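Peptidoglycan-recognition protein LB (Drosophila melanogaster, PDB 7NSY) hydrolyses the N-acetylmuramoyl-L-alanine link of bacterial peptidoglycan as a zinc-dependent amidase, probably acting as a scavenger that turns immune-active fragments into inactive ones. Local coordinates at residues G24-K29 / F68-R73; P39-H44 / Y149-H154; G79-I84 / G100-K105. The protein carries 1 engineered substitution. All coordinates share one frame; numbering follows the deposited sequence.

Contact 1. Residues G24-K29 / F68-R73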
loop_
_atom_site.group_PDB
_atom_site.type_symbol
_atom_site.label_atom_id
_atom_site.label_comp_id
_atom_site.label_asym_id
_atom_site.label_seq_id
_atom_site.Cartn_x
_atom_site.Cartn_y
_atom_site.Cartn_z
ATOM N N GLY A 24 4.689 -12.286 10.504
ATOM C CA GLY A 24 4.413 -13.734 10.384
ATOM C C GLY A 24 3.875 -14.101 9.010
ATOM O O GLY A 24 3.072 -15.073 8.878
ATOM N N ALA A 25 4.290 -13.401 7.959
ATOM C CA ALA A 25 3.811 -13.666 6.600
ATOM C C ALA A 25 4.179 -15.101 6.195
ATOM O O ALA A 25 5.304 -15.581 6.468
ATOM C CB ALA A 25 4.398 -12.685 5.655
ATOM N N ARG A 26 3.271 -15.697 5.450
ATOM C CA ARG A 26 3.595 -16.911 4.658
ATOM C C ARG A 26 4.549 -16.502 3.556
ATOM O O ARG A 26 4.478 -15.346 3.069
ATOM C CB ARG A 26 2.276 -17.478 4.134
ATOM C CG ARG A 26 2.311 -18.691 3.223
ATOM C CD ARG A 26 0.892 -19.082 2.837
ATOM N NE ARG A 26 0.033 -19.214 4.010
ATOM C CZ ARG A 26 -0.948 -18.400 4.413
ATOM N NH1 ARG A 26 -1.349 -17.362 3.713
ATOM N NH2 ARG A 26 -1.548 -18.642 5.568
ATOM N N LEU A 27 5.416 -17.406 3.098
ATOM C CA LEU A 27 6.231 -17.079 1.917
ATOM C C LEU A 27 5.331 -16.774 0.729
ATOM O O LEU A 27 4.256 -17.357 0.596
ATOM C CB LEU A 27 7.169 -18.256 1.584
ATOM C CG LEU A 27 8.324 -18.454 2.572
ATOM C CD1 LEU A 27 9.089 -19.739 2.284
ATOM C CD2 LEU A 27 9.269 -17.262 2.550
ATOM N N PRO A 28 5.817 -15.972 -0.223
ATOM C CA PRO A 28 5.120 -15.847 -1.499
ATOM C C PRO A 28 5.124 -17.178 -2.247
ATOM O O PRO A 28 6.077 -17.961 -2.059
ATOM C CB PRO A 28 5.916 -14.802 -2.271
ATOM C CG PRO A 28 6.707 -14.091 -1.184
ATOM C CD PRO A 28 7.033 -15.145 -0.154
ATOM N N LYS A 29 4.100 -17.420 -3.058
ATOM C CA LYS A 29 4.078 -18.630 -3.930
ATOM C C LYS A 29 5.123 -18.472 -5.030
ATOM O O LYS A 29 5.790 -19.477 -5.400
ATOM C CB LYS A 29 2.696 -18.781 -4.560
ATOM C CG LYS A 29 1.557 -19.114 -3.600
ATOM C CD LYS A 29 0.494 -20.074 -4.198
ATOM C CE LYS A 29 -0.745 -19.446 -4.804
ATOM N NZ LYS A 29 -1.726 -19.031 -3.767
ATOM N N PHE A 68 -6.493 -13.946 2.518
ATOM C CA PHE A 68 -7.580 -13.751 1.536
ATOM C C PHE A 68 -6.982 -13.820 0.142
ATOM O O PHE A 68 -7.498 -14.490 -0.763
ATOM C CB PHE A 68 -8.320 -12.462 1.786
ATOM C CG PHE A 68 -9.455 -12.192 0.829
ATOM C CD1 PHE A 68 -10.479 -13.111 0.690
ATOM C CD2 PHE A 68 -9.503 -11.004 0.117
ATOM C CE1 PHE A 68 -11.523 -12.860 -0.193
ATOM C CE2 PHE A 68 -10.552 -10.756 -0.754
ATOM C CZ PHE A 68 -11.543 -11.690 -0.914
ATOM N N HIS A 69 -5.884 -13.131 -0.118
ATOM C CA HIS A 69 -5.309 -13.044 -1.473
ATOM C C HIS A 69 -4.702 -14.384 -1.857
ATOM O O HIS A 69 -4.952 -14.862 -2.991
ATOM C CB HIS A 69 -4.282 -11.920 -1.532
ATOM C CG HIS A 69 -4.913 -10.594 -1.510
ATOM N ND1 HIS A 69 -4.185 -9.401 -1.457
ATOM C CD2 HIS A 69 -6.215 -10.220 -1.452
ATOM C CE1 HIS A 69 -4.993 -8.376 -1.408
ATOM N NE2 HIS A 69 -6.261 -8.860 -1.413
ATOM N N GLN A 70 -3.885 -14.998 -1.015
ATOM C CA GLN A 70 -3.228 -16.275 -1.371
ATOM C C GLN A 70 -4.190 -17.451 -1.322
ATOM O O GLN A 70 -4.156 -18.298 -2.276
ATOM C CB GLN A 70 -2.085 -16.604 -0.414
ATOM C CG GLN A 70 -0.878 -15.730 -0.615
ATOM C CD GLN A 70 0.258 -16.210 0.253
ATOM O OE1 GLN A 70 0.065 -16.438 1.440
ATOM N NE2 GLN A 70 1.446 -16.287 -0.303
ATOM N N LEU A 71 -4.925 -17.631 -0.237
ATOM C CA LEU A 71 -5.695 -18.882 -0.016
ATOM C C LEU A 71 -7.057 -18.783 -0.691
ATOM O O LEU A 71 -7.499 -19.858 -1.226
ATOM C CB LEU A 71 -5.804 -19.157 1.482
ATOM C CG LEU A 71 -4.468 -19.114 2.221
ATOM C CD1 LEU A 71 -4.689 -19.389 3.692
ATOM C CD2 LEU A 71 -3.444 -20.069 1.631
ATOM N N GLU A 72 -7.755 -17.656 -0.599
ATOM C CA GLU A 72 -9.120 -17.537 -1.186
ATOM C C GLU A 72 -8.991 -17.205 -2.667
ATOM O O GLU A 72 -9.734 -17.801 -3.465
ATOM C CB GLU A 72 -9.974 -16.562 -0.402
ATOM C CG GLU A 72 -10.195 -17.024 1.030
ATOM C CD GLU A 72 -10.729 -18.435 1.174
ATOM O OE1 GLU A 72 -10.274 -19.172 2.095
ATOM O OE2 GLU A 72 -11.618 -18.799 0.369
ATOM N N ARG A 73 -8.085 -16.333 -3.090
ATOM C CA ARG A 73 -8.000 -15.933 -4.519
ATOM C C ARG A 73 -6.915 -16.703 -5.263
ATOM O O ARG A 73 -6.963 -16.683 -6.519
ATOM C CB ARG A 73 -7.811 -14.423 -4.645
ATOM C CG ARG A 73 -8.925 -13.602 -4.016
ATOM C CD ARG A 73 -8.617 -12.152 -4.171
ATOM N NE ARG A 73 -9.805 -11.330 -3.989
ATOM C CZ ARG A 73 -9.794 -10.020 -3.759
ATOM N NH1 ARG A 73 -8.651 -9.369 -3.630
ATOM N NH2 ARG A 73 -10.937 -9.368 -3.637
#
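Arg26 NH1 is gripped by two acceptors: Gln70 OE1 at 2.8 Å, along a nearly straight N-H...O path of 166°, and the carboxylate of Asp67, with which it forms a salt bridge. The contact pins the irregular segment 24-29 to the C-terminal end of helix 55-72, where the helix widens into a pi-type turn. NH1 lies in the carbonyl plane of the Gln70 amide, and OE1 stays close to the guanidinium plane. The planes are turned 38° against each other, and the two chains slide past one another in opposite directions. Arg26 runs out extended through chi1 (177°, CG anti to the backbone N) and chi2, which sets CD 3.1 Å from Gln70 OE1; the bend at chi3 then turns the guanidinium so that its NH1 edge meets OE1. Leu71 approaches this group from the opposite direction and lays CD2 over one guanidinium face, toward its rim, 3.9 Å above the plane. At the other end of the amide, Gln70 NE2 donates to Leu27 O at 3.1 Å, the donor tilted from the carbonyl plane, and the same nitrogen bonds Asn76 O. The buried amide therefore has partners at both of its polar atoms. A leucine in place of Gln70 would probably strand Leu27 O and Asn76 O without their donor and take from Arg26 NH1 one of its two acceptors, leaving the Asp67 salt bridge. Lys29 NZ passes 2.9 Å from Gln70 O, but at an angle too poor for a hydrogen bond; it bonds Trp75 O instead. The widened turn is evidenced by Arg73 N, which donates to Phe68 O at 3.0 Å, while Glu72 N reaches that same oxygen only weakly.

Contact 2. Residues P39-H44 / Y149-H154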
loop_
_atom_site.group_PDB
_atom_site.type_symbol
_atom_site.label_atom_id
_atom_site.label_comp_id
_atom_site.label_asym_id
_atom_site.label_seq_id
_atom_site.Cartn_x
_atom_site.Cartn_y
_atom_site.Cartn_z
ATOM N N PRO A 39 8.211 4.556 -10.896
ATOM C CA PRO A 39 7.775 5.898 -11.259
ATOM C C PRO A 39 6.470 6.344 -10.598
ATOM O O PRO A 39 6.141 7.554 -10.616
ATOM C CB PRO A 39 7.618 5.871 -12.786
ATOM C CG PRO A 39 7.454 4.418 -13.101
ATOM C CD PRO A 39 8.179 3.629 -12.037
ATOM N N TYR A 40 5.706 5.395 -10.035
ATOM C CA TYR A 40 4.393 5.707 -9.439
ATOM C C TYR A 40 4.314 5.195 -8.003
ATOM O O TYR A 40 4.870 4.172 -7.664
ATOM C CB TYR A 40 3.249 5.073 -10.243
ATOM C CG TYR A 40 3.075 5.620 -11.640
ATOM C CD1 TYR A 40 3.694 5.006 -12.709
ATOM C CD2 TYR A 40 2.311 6.743 -11.859
ATOM C CE1 TYR A 40 3.613 5.545 -13.992
ATOM C CE2 TYR A 40 2.214 7.300 -13.127
ATOM C CZ TYR A 40 2.858 6.687 -14.180
ATOM O OH TYR A 40 2.682 7.226 -15.442
ATOM N N VAL A 41 3.547 5.944 -7.223
ATOM C CA VAL A 41 3.093 5.508 -5.881
ATOM C C VAL A 41 1.586 5.548 -5.947
ATOM O O VAL A 41 1.018 6.608 -6.319
ATOM C CB VAL A 41 3.680 6.385 -4.771
ATOM C CG1 VAL A 41 3.076 5.971 -3.434
ATOM C CG2 VAL A 41 5.186 6.313 -4.748
ATOM N N ILE A 42 0.931 4.476 -5.507
ATOM C CA ILE A 42 -0.545 4.417 -5.537
ATOM C C ILE A 42 -1.047 4.167 -4.128
ATOM O O ILE A 42 -0.589 3.208 -3.455
ATOM C CB ILE A 42 -1.005 3.351 -6.540
ATOM C CG1 ILE A 42 -0.362 3.631 -7.912
ATOM C CG2 ILE A 42 -2.522 3.286 -6.639
ATOM C CD1 ILE A 42 -0.615 2.578 -8.893
ATOM N N ILE A 43 -2.013 4.958 -3.699
ATOM C CA ILE A 43 -2.631 4.838 -2.366
ATOM C C ILE A 43 -3.942 4.083 -2.431
ATOM O O ILE A 43 -4.831 4.397 -3.274
ATOM C CB ILE A 43 -2.844 6.224 -1.782
ATOM C CG1 ILE A 43 -1.573 7.075 -1.740
ATOM C CG2 ILE A 43 -3.570 6.137 -0.447
ATOM C CD1 ILE A 43 -0.398 6.430 -1.011
ATOM N N HIS A 44 -4.088 3.055 -1.631
ATOM C CA HIS A 44 -5.256 2.179 -1.484
ATOM C C HIS A 44 -5.773 2.221 -0.045
ATOM O O HIS A 44 -5.036 2.602 0.885
ATOM C CB HIS A 44 -4.928 0.743 -1.825
ATOM C CG HIS A 44 -4.391 0.552 -3.189
ATOM N ND1 HIS A 44 -5.235 0.383 -4.281
ATOM C CD2 HIS A 44 -3.126 0.507 -3.687
ATOM C CE1 HIS A 44 -4.500 0.192 -5.349
ATOM N NE2 HIS A 44 -3.199 0.247 -5.022
ATOM N N TYR A 149 8.610 10.893 -8.633
ATOM C CA TYR A 149 7.480 9.945 -8.736
ATOM C C TYR A 149 6.180 10.726 -8.906
ATOM O O TYR A 149 5.992 11.899 -8.462
ATOM C CB TYR A 149 7.425 9.048 -7.483
ATOM C CG TYR A 149 7.088 9.757 -6.205
ATOM C CD1 TYR A 149 5.775 9.850 -5.757
ATOM C CD2 TYR A 149 8.082 10.307 -5.413
ATOM C CE1 TYR A 149 5.470 10.545 -4.604
ATOM C CE2 TYR A 149 7.786 11.001 -4.258
ATOM C CZ TYR A 149 6.477 11.128 -3.851
ATOM O OH TYR A 149 6.209 11.849 -2.726
ATOM N N LYS A 150 5.213 10.024 -9.471
ATOM C CA LYS A 150 3.824 10.480 -9.611
ATOM C C LYS A 150 2.974 9.762 -8.562
ATOM O O LYS A 150 2.997 8.504 -8.552
ATOM C CB LYS A 150 3.310 10.198 -11.030
ATOM C CG LYS A 150 4.083 10.969 -12.107
ATOM C CD LYS A 150 3.762 10.547 -13.511
ATOM C CE LYS A 150 4.182 11.566 -14.544
ATOM N NZ LYS A 150 5.653 11.724 -14.584
ATOM N N LEU A 151 2.246 10.530 -7.764
ATOM C CA LEU A 151 1.360 9.973 -6.719
ATOM C C LEU A 151 -0.065 9.904 -7.268
ATOM O O LEU A 151 -0.581 10.939 -7.757
ATOM C CB LEU A 151 1.426 10.893 -5.517
ATOM C CG LEU A 151 0.529 10.559 -4.335
ATOM C CD1 LEU A 151 0.996 9.292 -3.650
ATOM C CD2 LEU A 151 0.498 11.690 -3.361
ATOM N N LEU A 152 -0.699 8.747 -7.111
ATOM C CA LEU A 152 -2.074 8.529 -7.566
ATOM C C LEU A 152 -2.885 7.916 -6.440
ATOM O O LEU A 152 -2.341 7.191 -5.598
ATOM C CB LEU A 152 -2.094 7.571 -8.749
ATOM C CG LEU A 152 -1.270 7.972 -9.967
ATOM C CD1 LEU A 152 -1.221 6.839 -10.963
ATOM C CD2 LEU A 152 -1.847 9.228 -10.577
ATOM N N GLY A 153 -4.181 8.149 -6.441
ATOM C CA GLY A 153 -5.160 7.389 -5.627
ATOM C C GLY A 153 -5.707 6.185 -6.392
ATOM O O GLY A 153 -5.754 6.159 -7.652
ATOM N N HIS A 154 -6.118 5.121 -5.681
ATOM C CA HIS A 154 -6.699 3.908 -6.305
ATOM C C HIS A 154 -7.868 4.251 -7.247
ATOM O O HIS A 154 -7.924 3.603 -8.287
ATOM C CB HIS A 154 -7.139 2.911 -5.235
ATOM C CG HIS A 154 -8.303 3.365 -4.422
ATOM N ND1 HIS A 154 -8.195 4.199 -3.354
ATOM C CD2 HIS A 154 -9.622 3.218 -4.665
ATOM C CE1 HIS A 154 -9.444 4.454 -2.885
ATOM N NE2 HIS A 154 -10.319 3.887 -3.727
#
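His154 sets CG between its backbone N and carbonyl carbon (chi1 68°), whereas His44 keeps CG beside its backbone N (chi1 -57°), and these choices bring His154 CB to 3.3 Å from His44 ND1; the other nitrogen, His44 NE2, is hydrogen-bonded to His102. Ile43 O fixes the end of this pairing: it accepts His154 N at 2.8 Å and, weakly, His154 ND1 at 3.4 Å, the oxygen lying at the imidazole edge. Upstream the strands run parallel, their short axes 21° apart, with Val41 N donating to Lys150 O and Leu152 N to Val41 O. On one face of the sheet Tyr40 lies side by side with Lys150, and its CD2 meets Leu152 CD1 at 3.6 Å. On the other, Val41 CG2 touches Tyr149 CD1 at 3.7 Å, and Leu151 CD1 packs against Val41 CG1 and Ile43 CG1; helix 126-141 covers this side through Ile136. His44 and His154 are zinc ligands, and the third position is the engineered Ser162. Delivering two ligands from the C-terminal part of strand 38-45 and the residue after Gly153 on the adjacent parallel strand is consistent with the zinc site of an N-acetylmuramoyl-L-alanine amidase 2 family enzyme.

Contact 3. Residues G79-I84 / G100-K105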
loop_
_atom_site.group_PDB
_atom_site.type_symbol
_atom_site.label_atom_id
_atom_site.label_comp_id
_atom_site.label_asym_id
_atom_site.label_seq_id
_atom_site.Cartn_x
_atom_site.Cartn_y
_atom_site.Cartn_z
ATOM N N GLY A 79 -1.593 -8.559 -2.214
ATOM C CA GLY A 79 -1.418 -7.820 -3.464
ATOM C C GLY A 79 -0.672 -6.517 -3.333
ATOM O O GLY A 79 -0.164 -6.030 -4.343
ATOM N N TYR A 80 -0.613 -5.957 -2.158
ATOM C CA TYR A 80 -0.019 -4.617 -1.959
ATOM C C TYR A 80 1.475 -4.693 -1.671
ATOM O O TYR A 80 1.986 -5.653 -1.141
ATOM C CB TYR A 80 -0.709 -3.939 -0.787
ATOM C CG TYR A 80 -2.203 -3.891 -0.932
ATOM C CD1 TYR A 80 -3.018 -4.704 -0.164
ATOM C CD2 TYR A 80 -2.769 -3.023 -1.839
ATOM C CE1 TYR A 80 -4.405 -4.638 -0.270
ATOM C CE2 TYR A 80 -4.135 -2.952 -1.948
ATOM C CZ TYR A 80 -4.934 -3.745 -1.151
ATOM O OH TYR A 80 -6.312 -3.661 -1.289
ATOM N N SER A 81 2.152 -3.609 -1.993
ATOM C CA SER A 81 3.586 -3.482 -1.699
ATOM C C SER A 81 3.859 -3.349 -0.211
ATOM O O SER A 81 4.796 -3.949 0.333
ATOM C CB SER A 81 4.193 -2.314 -2.465
ATOM O OG SER A 81 3.849 -2.319 -3.845
ATOM N N PHE A 82 3.082 -2.508 0.434
ATOM C CA PHE A 82 3.203 -2.175 1.854
ATOM C C PHE A 82 1.822 -1.904 2.434
ATOM O O PHE A 82 0.927 -1.439 1.704
ATOM C CB PHE A 82 4.043 -0.932 2.132
ATOM C CG PHE A 82 5.468 -1.101 1.715
ATOM C CD1 PHE A 82 5.868 -0.829 0.410
ATOM C CD2 PHE A 82 6.418 -1.587 2.610
ATOM C CE1 PHE A 82 7.182 -1.029 0.023
ATOM C CE2 PHE A 82 7.723 -1.790 2.200
ATOM C CZ PHE A 82 8.098 -1.504 0.941
ATOM N N GLY A 83 1.632 -2.179 3.694
ATOM C CA GLY A 83 0.478 -1.760 4.471
ATOM C C GLY A 83 0.863 -0.744 5.523
ATOM O O GLY A 83 2.041 -0.671 5.996
ATOM N N ILE A 84 -0.115 0.036 5.967
ATOM C CA ILE A 84 0.027 1.054 7.024
ATOM C C ILE A 84 -1.004 0.754 8.082
ATOM O O ILE A 84 -2.204 0.688 7.739
ATOM C CB ILE A 84 -0.126 2.498 6.502
ATOM C CG1 ILE A 84 0.781 2.818 5.327
ATOM C CG2 ILE A 84 0.025 3.456 7.655
ATOM C CD1 ILE A 84 2.209 2.810 5.618
ATOM N N GLY A 100 3.214 -6.096 -8.197
ATOM C CA GLY A 100 2.072 -6.177 -7.283
ATOM C C GLY A 100 0.843 -6.780 -7.925
ATOM O O GLY A 100 0.857 -7.135 -9.122
ATOM N N ALA A 101 -0.197 -6.853 -7.138
ATOM C CA ALA A 101 -1.556 -7.200 -7.623
ATOM C C ALA A 101 -2.539 -6.239 -6.972
ATOM O O ALA A 101 -3.383 -6.663 -6.129
ATOM C CB ALA A 101 -1.893 -8.641 -7.359
ATOM N N HIS A 102 -2.387 -4.963 -7.290
ATOM C CA HIS A 102 -3.187 -3.891 -6.682
ATOM C C HIS A 102 -3.699 -2.861 -7.709
ATOM O O HIS A 102 -4.639 -2.145 -7.350
ATOM C CB HIS A 102 -2.446 -3.215 -5.499
ATOM C CG HIS A 102 -1.186 -2.545 -5.943
ATOM N ND1 HIS A 102 -1.180 -1.293 -6.429
ATOM C CD2 HIS A 102 0.076 -3.012 -6.010
ATOM C CE1 HIS A 102 0.059 -1.033 -6.845
ATOM N NE2 HIS A 102 0.833 -2.074 -6.604
ATOM N N ALA A 103 -3.105 -2.677 -8.874
ATOM C CA ALA A 103 -3.427 -1.533 -9.764
ATOM C C ALA A 103 -3.173 -1.948 -11.194
ATOM O O ALA A 103 -2.053 -2.094 -11.632
ATOM C CB ALA A 103 -2.617 -0.308 -9.391
ATOM N N PRO A 104 -4.255 -2.180 -11.977
ATOM C CA PRO A 104 -4.116 -2.611 -13.358
ATOM C C PRO A 104 -3.264 -1.633 -14.167
ATOM O O PRO A 104 -3.466 -0.449 -14.006
ATOM C CB PRO A 104 -5.578 -2.608 -13.837
ATOM C CG PRO A 104 -6.400 -2.753 -12.597
ATOM C CD PRO A 104 -5.643 -2.019 -11.525
ATOM N N LYS A 105 -2.298 -2.132 -14.926
ATOM C CA LYS A 105 -1.407 -1.310 -15.792
ATOM C C LYS A 105 -0.284 -0.700 -14.957
ATOM O O LYS A 105 0.623 -0.228 -15.577
ATOM C CB LYS A 105 -2.112 -0.146 -16.502
#
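Gly79 O receives Ala101 N at 2.9 Å, with an N-H...O angle of 167°; the donor sits in the carbonyl plane, on a lone pair. The same oxygen lies at the edge of the His102 imidazole, in its plane, 3.5 Å from His102 CD2. In the reverse direction Gly79 CA makes a CH...O approach to Ala101 O at 3.5 Å. The backbones come so close here that a CB on Gly79 would clash with Ala101 O. His102 places CG between its backbone N and carbonyl carbon (chi1 63°), which places the imidazole edge beside Gly79 O. The Tyr80 and His102 side chains pass at a slant, Tyr80 CD2 meeting His102 CB at 3.7 Å. Ser81 OG stands 4.1 Å from His102 NE2, too far for a bond, and is hydrogen-bonded to Gly112 N instead.

The second shell fixes these groups in place. His102 ND1 is hydrogen-bonded to His44 NE2, their rings nearly perpendicular, while Asn107 OD1 takes the backbone N of both His102 and Ala103. Gly79 N is bonded to His69 ND1, so each end of the Gly79 backbone is held. Tyr80 also packs against the His44 ring, with the two planes inclined to each other. The contact thus joins the approach to strand 82-84 with the loop ahead of strand 110-115 beside a zinc ligand. Tyr80 is inferred to be essential for coordinating the zinc hydrate, and its position next to His44 is consistent with that role in the zinc-dependent amidase site.

The three contacts run from the surface of the fold into its active centre. Contacts 2 and 3 have centres 10 Å apart and reach the same mixed sheet, contact 3 being nested in the chain loop that contact 2 closes; they abut through the histidine pair. Contact 1 is peripheral, with its centre 24 Å from that of contact 2, across the chain's centre, and 14 Å from that of contact 3. It meets contact 3 through His69 on helix 55-72. Along the chain contact 1 closes before contact 3 opens, but interleaves with contact 2. Contact 3 thus lies between the surface contact 1 and the zinc-ligand strands of contact 2, touching both.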